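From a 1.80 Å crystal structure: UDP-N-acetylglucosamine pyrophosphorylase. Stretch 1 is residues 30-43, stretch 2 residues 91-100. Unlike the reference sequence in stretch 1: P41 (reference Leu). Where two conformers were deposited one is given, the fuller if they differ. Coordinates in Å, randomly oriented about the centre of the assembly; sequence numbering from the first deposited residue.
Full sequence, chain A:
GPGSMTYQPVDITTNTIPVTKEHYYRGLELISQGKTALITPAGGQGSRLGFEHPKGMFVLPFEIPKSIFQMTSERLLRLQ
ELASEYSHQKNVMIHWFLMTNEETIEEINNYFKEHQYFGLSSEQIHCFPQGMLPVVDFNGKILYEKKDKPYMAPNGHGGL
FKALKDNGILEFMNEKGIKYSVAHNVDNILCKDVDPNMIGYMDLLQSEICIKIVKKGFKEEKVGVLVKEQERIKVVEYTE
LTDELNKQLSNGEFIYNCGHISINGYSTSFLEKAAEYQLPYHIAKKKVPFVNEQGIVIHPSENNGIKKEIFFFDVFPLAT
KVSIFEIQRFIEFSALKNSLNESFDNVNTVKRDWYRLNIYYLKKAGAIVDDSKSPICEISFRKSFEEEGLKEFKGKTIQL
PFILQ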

# COMPACT_ATOMS: atom_id res chain seq x y z
N LEU A 30 -16.11 2.77 14.21
CA LEU A 30 -15.86 1.40 13.74
C LEU A 30 -14.50 0.83 14.20
O LEU A 30 -14.43 -0.35 14.60
CB LEU A 30 -16.05 1.31 12.21
CG LEU A 30 -17.52 1.49 11.75
CD1 LEU A 30 -17.66 1.77 10.24
CD2 LEU A 30 -18.39 0.29 12.14
N ILE A 31 -13.44 1.65 14.17
CA ILE A 31 -12.12 1.25 14.70
C ILE A 31 -12.24 0.91 16.21
O ILE A 31 -11.75 -0.13 16.65
CB ILE A 31 -11.03 2.34 14.47
CG1 ILE A 31 -10.66 2.49 12.98
CG2 ILE A 31 -9.75 2.05 15.32
CD1 ILE A 31 -9.94 3.82 12.64
N SER A 32 -12.92 1.78 16.96
CA SER A 32 -13.12 1.58 18.42
C SER A 32 -13.88 0.29 18.80
O SER A 32 -13.66 -0.27 19.89
CB SER A 32 -13.80 2.82 19.07
OG SER A 32 -15.21 2.76 18.92
N GLN A 33 -14.77 -0.18 17.91
CA GLN A 33 -15.57 -1.41 18.11
C GLN A 33 -14.84 -2.70 17.70
O GLN A 33 -15.42 -3.80 17.78
CB GLN A 33 -16.91 -1.30 17.36
CG GLN A 33 -17.90 -0.28 17.96
CD GLN A 33 -19.06 0.09 17.02
OE1 GLN A 33 -19.06 -0.24 15.83
NE2 GLN A 33 -20.05 0.80 17.55
N GLY A 34 -13.58 -2.57 17.27
CA GLY A 34 -12.79 -3.72 16.79
C GLY A 34 -13.23 -4.27 15.44
O GLY A 34 -13.09 -5.47 15.16
N LYS A 35 -13.75 -3.39 14.58
CA LYS A 35 -14.31 -3.84 13.29
C LYS A 35 -13.40 -3.59 12.07
O LYS A 35 -13.87 -3.73 10.94
CB LYS A 35 -15.70 -3.22 13.07
CG LYS A 35 -16.77 -3.66 14.12
CD LYS A 35 -18.14 -3.04 13.82
CE LYS A 35 -19.21 -3.52 14.80
NZ LYS A 35 -20.58 -3.21 14.29
N THR A 36 -12.12 -3.24 12.29
CA THR A 36 -11.18 -2.90 11.18
C THR A 36 -9.84 -3.67 11.23
O THR A 36 -9.42 -4.13 12.30
CB THR A 36 -10.86 -1.36 11.10
OG1 THR A 36 -10.00 -0.96 12.19
CG2 THR A 36 -12.14 -0.51 11.07
N ALA A 37 -9.15 -3.76 10.08
CA ALA A 37 -7.82 -4.41 9.97
C ALA A 37 -6.95 -3.80 8.86
O ALA A 37 -7.49 -3.18 7.92
CB ALA A 37 -7.97 -5.95 9.73
N LEU A 38 -5.63 -4.01 8.96
CA LEU A 38 -4.65 -3.64 7.90
C LEU A 38 -4.07 -4.91 7.23
O LEU A 38 -3.79 -5.89 7.93
CB LEU A 38 -3.48 -2.81 8.51
CG LEU A 38 -2.43 -2.27 7.53
CD1 LEU A 38 -3.04 -1.17 6.60
CD2 LEU A 38 -1.14 -1.67 8.19
N ILE A 39 -3.90 -4.88 5.90
CA ILE A 39 -3.26 -5.99 5.14
C ILE A 39 -2.09 -5.44 4.31
O ILE A 39 -2.32 -4.54 3.50
CB ILE A 39 -4.26 -6.72 4.18
CG1 ILE A 39 -5.45 -7.35 4.96
CG2 ILE A 39 -3.49 -7.81 3.35
CD1 ILE A 39 -6.63 -7.86 4.06
N THR A 40 -0.86 -5.95 4.51
CA THR A 40 0.28 -5.52 3.64
C THR A 40 1.22 -6.67 3.24
O THR A 40 1.27 -7.70 3.92
CB THR A 40 1.15 -4.40 4.28
OG1 THR A 40 1.73 -4.88 5.48
CG2 THR A 40 0.33 -3.09 4.61
N PRO A 41 2.00 -6.51 2.15
CA PRO A 41 3.13 -7.46 1.93
C PRO A 41 4.42 -7.03 2.65
O PRO A 41 4.64 -5.83 2.89
CB PRO A 41 3.32 -7.41 0.42
CG PRO A 41 2.82 -6.01 -0.01
CD PRO A 41 1.95 -5.45 1.12
N ALA A 42 5.28 -7.99 3.00
CA ALA A 42 6.58 -7.65 3.60
C ALA A 42 7.52 -7.03 2.57
O ALA A 42 8.47 -6.27 2.91
CB ALA A 42 7.21 -8.88 4.22
N GLY A 43 7.24 -7.38 1.31
CA GLY A 43 7.93 -6.84 0.14
C GLY A 43 8.90 -7.86 -0.43
O GLY A 43 9.30 -8.80 0.26
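Stretch 2 91-100: NVMIHWFLMT

The indole of W96 reaches back across the strand pairing to stretch 1: its NE1 donates a hydrogen bond to T40 OG1 (3.0 Å, N-H...acceptor angle 168°), a side-chain bond laid over an otherwise backbone-to-backbone ladder. The same ring is covered on one face by L38, whose CD2 lies 3.9 Å from the centroid of the five-membered ring and 15° off its normal, a CH-pi contact; T40 OG1, by contrast, meets the ring at its edge, near the ring plane. L38 and T40, two residues apart and on the same face of the sheet as W96, thus engage one indole together; W96 has chi1 t, L38 is t,p and T40 is p.

Stretch 2 runs as an extended chain beside stretch 1, and its strand, which continues to T100, lies parallel to strand 36-41. The axes approach to 4.7 Å and their N-to-C directions differ by 19° (signed crossing angle -19°). The register advances one residue for one: L38 pairs with W96 (CA to CA 4.8 Å), T40 with L98 (CA to CA 5.2 Å) and P41 with M99 (CA to CA 4.7 Å). Hydrogen bonds alternate as expected of parallel strands, because L38 and T40 turn both their N and O toward stretch 2. L38 N donates to H95 O (3.1 Å) and F97 N to L38 O (2.9 Å); T40 N then donates to F97 O (3.1 Å) and M99 N to T40 O (2.9 Å). A last rung, A42 N to M99 O (3.1 Å), carries the pairing just past the end of strand 36-41. Between these bonds lie CA-H...O contacts, among them I39 CA to F97 O and L98 CA to T40 O, each 3.4 Å.

On the face opposite W96, A37, I39 and P41 share the sheet surface with H95, F97 and M99. A37 CB comes to 3.7 Å from F97 CE2, at the edge of the phenyl ring, while I39 CG1 stands 4.5 Å from F97 CD2. P41 replaces the Leu of the reference sequence; its CA lies 3.6 Å from M99 O.

At the N-terminal end the chains part and water fills in. The helix that includes I31 closes in a Schellman motif at G34, whose positive phi favours glycine; G34 N bonds back to I31 O (3.1 Å) and K35 N to L30 O (3.1 Å). I31 CG2 packs against V92 CG1 (3.9 Å) and I94 CG1 (4.0 Å), and V92 CG2 reaches S32 CA at 4.0 Å. Where T36 O and H95 N stand 4.1 Å apart, water 3 spans the gap, donating to T36 O (2.7 Å) and M93 O (2.9 Å) and accepting from H95 N (3.2 Å). Water 1 likewise accepts from T36 N (3.2 Å) and donates to I31 O (2.9 Å) and M93 O (3.3 Å). At the far end, water 4 joins G43 N (3.0 Å) to M99 O (2.9 Å). Together the stretches bury 778 Å², both sides summed.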

# COMPACT_ATOMS: atom_id res chain seq x y z
N ASN A 91 -9.57 -0.27 25.72
CA ASN A 91 -8.66 -1.06 24.89
C ASN A 91 -9.19 -1.08 23.47
O ASN A 91 -10.27 -1.62 23.21
CB ASN A 91 -8.52 -2.50 25.41
CG ASN A 91 -7.92 -2.58 26.82
OD1 ASN A 91 -8.43 -3.31 27.67
ND2 ASN A 91 -6.82 -1.85 27.05
N VAL A 92 -8.45 -0.46 22.56
CA VAL A 92 -8.81 -0.46 21.13
C VAL A 92 -7.68 -1.15 20.35
O VAL A 92 -6.51 -0.79 20.51
CB VAL A 92 -9.08 0.99 20.63
CG1 VAL A 92 -9.16 1.05 19.08
CG2 VAL A 92 -10.36 1.55 21.25
N MET A 93 -8.03 -2.13 19.50
CA MET A 93 -7.02 -2.93 18.77
C MET A 93 -7.28 -3.00 17.25
O MET A 93 -8.39 -3.35 16.84
CB MET A 93 -6.92 -4.36 19.37
CG MET A 93 -5.80 -5.25 18.78
SD MET A 93 -5.43 -6.78 19.72
CE MET A 93 -4.54 -6.12 21.11
N ILE A 94 -6.27 -2.68 16.45
CA ILE A 94 -6.28 -2.94 14.98
C ILE A 94 -5.36 -4.14 14.62
O ILE A 94 -4.15 -4.03 14.71
CB ILE A 94 -5.82 -1.68 14.15
CG1 ILE A 94 -6.71 -0.46 14.45
CG2 ILE A 94 -5.83 -2.00 12.61
CD1 ILE A 94 -6.11 0.89 13.89
N HIS A 95 -5.94 -5.28 14.22
CA HIS A 95 -5.14 -6.46 13.80
C HIS A 95 -4.45 -6.20 12.42
O HIS A 95 -5.05 -5.55 11.55
CB HIS A 95 -6.03 -7.73 13.79
CG HIS A 95 -6.34 -8.26 15.17
ND1 HIS A 95 -5.48 -9.09 15.86
CD2 HIS A 95 -7.40 -8.05 15.99
CE1 HIS A 95 -6.00 -9.37 17.05
NE2 HIS A 95 -7.16 -8.74 17.16
N TRP A 96 -3.21 -6.69 12.26
CA TRP A 96 -2.35 -6.46 11.07
C TRP A 96 -1.90 -7.80 10.48
O TRP A 96 -1.20 -8.57 11.17
CB TRP A 96 -1.13 -5.59 11.47
CG TRP A 96 -0.12 -5.20 10.36
CD1 TRP A 96 -0.25 -5.39 8.99
CD2 TRP A 96 1.14 -4.54 10.56
NE1 TRP A 96 0.87 -4.89 8.34
CE2 TRP A 96 1.73 -4.37 9.27
CE3 TRP A 96 1.83 -4.08 11.69
CZ2 TRP A 96 2.98 -3.75 9.09
CZ3 TRP A 96 3.09 -3.46 11.52
CH2 TRP A 96 3.64 -3.29 10.22
N PHE A 97 -2.31 -8.08 9.23
CA PHE A 97 -1.98 -9.35 8.54
C PHE A 97 -0.89 -9.05 7.49
O PHE A 97 -1.09 -8.22 6.59
CB PHE A 97 -3.28 -9.95 7.92
CG PHE A 97 -4.40 -10.14 8.94
CD1 PHE A 97 -4.39 -11.24 9.81
CD2 PHE A 97 -5.43 -9.21 9.03
CE1 PHE A 97 -5.40 -11.40 10.79
CE2 PHE A 97 -6.46 -9.36 10.00
CZ PHE A 97 -6.44 -10.47 10.88
N LEU A 98 0.26 -9.73 7.62
CA LEU A 98 1.44 -9.46 6.78
C LEU A 98 1.76 -10.65 5.90
O LEU A 98 2.15 -11.71 6.40
CB LEU A 98 2.67 -9.12 7.64
CG LEU A 98 2.66 -7.80 8.39
CD1 LEU A 98 2.11 -8.04 9.78
CD2 LEU A 98 4.09 -7.22 8.46
N MET A 99 1.60 -10.48 4.58
CA MET A 99 1.84 -11.59 3.62
C MET A 99 3.33 -11.78 3.29
O MET A 99 4.01 -10.84 2.86
CB MET A 99 1.02 -11.41 2.33
CG MET A 99 1.03 -12.65 1.40
SD MET A 99 -0.19 -12.63 0.04
CE MET A 99 0.47 -11.35 -1.00
N THR A 100 3.80 -13.02 3.51
CA THR A 100 5.20 -13.36 3.24
C THR A 100 5.26 -14.72 2.52
O THR A 100 4.31 -15.08 1.81
CB THR A 100 6.10 -13.29 4.52
OG1 THR A 100 7.47 -13.54 4.17
CG2 THR A 100 5.66 -14.28 5.58
O HOH W 1 -10.59 -2.01 14.84
O HOH W 2 -12.84 -2.50 21.02
O HOH W 3 -9.14 -5.25 14.74
O HOH W 4 6.07 -10.09 0.89